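Local coordinates for alginate lyase, family PL7 (Zobellia galactanivorans, PDB 3ZPY), which probably cleaves alginate by beta-elimination, as the catalytic domain of a polysaccharide lyase from a marine bacterium, at residues A[62-66]-A[229-235]. Residues are numbered along the deposited sequence; the frame is centred on the assembly and turned at random.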
loop_
_atom_site.group_PDB
_atom_site.type_symbol
_atom_site.label_atom_id
_atom_site.label_comp_id
_atom_site.label_asym_id
_atom_site.label_seq_id
_atom_site.Cartn_x
_atom_site.Cartn_y
_atom_site.Cartn_z
ATOM N N CYS A 62 6.927 3.383 7.899
ATOM C CA CYS A 62 5.940 2.948 8.913
ATOM C C CYS A 62 6.608 1.977 9.859
ATOM O O CYS A 62 7.525 1.244 9.466
ATOM C CB CYS A 62 4.676 2.369 8.166
ATOM S SG CYS A 62 3.292 2.071 9.262
ATOM N N TYR A 63 6.145 1.947 11.099
ATOM C CA TYR A 63 6.895 1.271 12.141
ATOM C C TYR A 63 6.049 0.183 12.760
ATOM O O TYR A 63 4.839 0.368 12.937
ATOM C CB TYR A 63 7.326 2.249 13.293
ATOM C CG TYR A 63 8.141 3.399 12.778
ATOM C CD1 TYR A 63 7.514 4.465 12.090
ATOM C CD2 TYR A 63 9.533 3.462 13.048
ATOM C CE1 TYR A 63 8.220 5.512 11.558
ATOM C CE2 TYR A 63 10.272 4.556 12.515
ATOM C CZ TYR A 63 9.573 5.599 11.875
ATOM O OH TYR A 63 10.315 6.619 11.299
ATOM N N ARG A 64 6.696 -0.939 13.068
ATOM C CA ARG A 64 6.070 -1.992 13.891
ATOM C C ARG A 64 5.531 -1.333 15.158
ATOM O O ARG A 64 6.215 -0.512 15.816
ATOM C CB ARG A 64 7.228 -2.940 14.303
ATOM C CG ARG A 64 6.799 -4.203 15.086
ATOM C CD ARG A 64 8.056 -5.013 15.410
ATOM N NE ARG A 64 7.762 -6.396 15.840
ATOM C CZ ARG A 64 7.762 -6.833 17.095
ATOM N NH1 ARG A 64 7.839 -6.000 18.127
ATOM N NH2 ARG A 64 7.661 -8.135 17.332
ATOM N N GLY A 65 4.268 -1.671 15.508
ATOM C CA GLY A 65 3.693 -1.170 16.793
ATOM C C GLY A 65 3.302 0.314 16.755
ATOM O O GLY A 65 2.926 0.804 17.783
ATOM N N LEU A 66 3.431 1.005 15.585
ATOM C CA LEU A 66 3.104 2.401 15.490
ATOM C C LEU A 66 1.623 2.589 15.812
ATOM O O LEU A 66 0.731 1.994 15.177
ATOM C CB LEU A 66 3.405 2.876 14.115
ATOM C CG LEU A 66 3.311 4.404 13.804
ATOM C CD1 LEU A 66 4.285 5.217 14.675
ATOM C CD2 LEU A 66 3.476 4.765 12.308
ATOM N N ALA A 229 1.832 -6.022 17.609
ATOM C CA ALA A 229 3.275 -5.926 17.906
ATOM C C ALA A 229 3.632 -4.700 18.752
ATOM O O ALA A 229 3.026 -3.629 18.643
ATOM C CB ALA A 229 4.083 -5.933 16.633
ATOM N N SER A 230 4.659 -4.849 19.563
ATOM C CA SER A 230 5.186 -3.716 20.300
ATOM C C SER A 230 6.077 -2.844 19.408
ATOM O O SER A 230 6.592 -3.281 18.374
ATOM C CB SER A 230 5.949 -4.202 21.503
ATOM O OG SER A 230 7.100 -4.825 21.034
ATOM N N TYR A 231 6.259 -1.587 19.832
ATOM C CA TYR A 231 7.130 -0.674 19.139
ATOM C C TYR A 231 8.558 -0.861 19.591
ATOM O O TYR A 231 8.861 -0.790 20.771
ATOM C CB TYR A 231 6.644 0.778 19.353
ATOM C CG TYR A 231 7.609 1.766 18.680
ATOM C CD1 TYR A 231 8.767 2.213 19.386
ATOM C CD2 TYR A 231 7.464 2.191 17.319
ATOM C CE1 TYR A 231 9.736 3.070 18.774
ATOM C CE2 TYR A 231 8.439 3.084 16.744
ATOM C CZ TYR A 231 9.518 3.528 17.485
ATOM O OH TYR A 231 10.446 4.310 16.872
ATOM N N THR A 232 9.456 -1.093 18.620
ATOM C CA THR A 232 10.883 -1.376 18.929
ATOM C C THR A 232 11.854 -0.464 18.160
ATOM O O THR A 232 13.053 -0.562 18.429
ATOM C CB THR A 232 11.224 -2.818 18.573
ATOM O OG1 THR A 232 10.994 -2.984 17.143
ATOM C CG2 THR A 232 10.362 -3.817 19.427
ATOM N N GLY A 233 11.357 0.309 17.178
ATOM C CA GLY A 233 12.226 1.043 16.266
ATOM C C GLY A 233 12.257 0.249 14.930
ATOM O O GLY A 233 12.693 0.699 13.963
ATOM N N SER A 234 11.793 -1.008 14.891
ATOM C CA SER A 234 11.750 -1.784 13.634
ATOM C C SER A 234 10.720 -1.093 12.668
ATOM O O SER A 234 9.664 -0.594 13.073
ATOM C CB SER A 234 11.155 -3.129 13.938
ATOM O OG SER A 234 10.851 -3.914 12.809
ATOM N N TYR A 235 11.022 -1.045 11.388
ATOM C CA TYR A 235 10.232 -0.245 10.449
ATOM C C TYR A 235 10.311 -0.888 9.061
ATOM O O TYR A 235 11.272 -1.671 8.778
ATOM C CB TYR A 235 10.635 1.271 10.403
ATOM C CG TYR A 235 12.041 1.495 9.848
ATOM C CD1 TYR A 235 13.161 1.212 10.626
ATOM C CD2 TYR A 235 12.224 1.754 8.493
ATOM C CE1 TYR A 235 14.472 1.421 10.084
ATOM C CE2 TYR A 235 13.502 1.944 7.940
ATOM C CZ TYR A 235 14.606 1.729 8.747
ATOM O OH TYR A 235 15.856 1.904 8.193
HETATM O O HOH W 1 8.898 -0.321 15.782
HETATM O O HOH W 2 8.748 -6.980 20.746
HETATM O O HOH W 3 2.735 -0.796 20.129
#
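R64 reaches from the end of strand 58-63 into the loop 229-234 that leads into strand 235-247, at the margin of the seven-stranded antiparallel sheet of this PL7 domain, whose family belongs to the concanavalin-like clan of beta-sandwich folds. The two segments meet as antiparallel neighbours at the non-hydrogen-bonded pair Y63 and Y235; just beyond it R64 N donates to S234 O (3.0 Å). With CG anti to the backbone N (chi1 -175°) and the chain extended as far as NE, the arginine runs alongside A229 and S230, its CG 3.6 Å from A229 CB. The methyl of A229 sits over the centre of one guanidinium face, and NH1 gives S230 O a hydrogen bond of 3.0 Å, bent to 135° at the hydrogen and tilted out of the guanidinium plane. NE and NH2 instead reach the carbonyls of Q110 and D111, so three main-chain oxygens from two loops fix the group's rotation. Replacing R64 by alanine is likely to leave those three carbonyls without their common donor and to open a gap beside the A229 methyl. The side chains of Y63 and Y231 run alongside each other in the same direction: Y231 turns the edge of its ring, at CE2, to Y63 CB (3.7 Å), while Y63 CD2 packs against Y235 CB on the common sheet face. The hydroxyl of Y63 is held by N49 O. A type II turn from Y63 to L66 places G65, at positive phi, so close to A229 O and Y231 N that a beta-carbon would clash. Past the end of the strand pairing, a water bridges the two segments, donating to R64 O and S234 O and accepting from T232 N. Next to it, T232 OG1 closes an ST turn by accepting from S234 N at 3.1 Å.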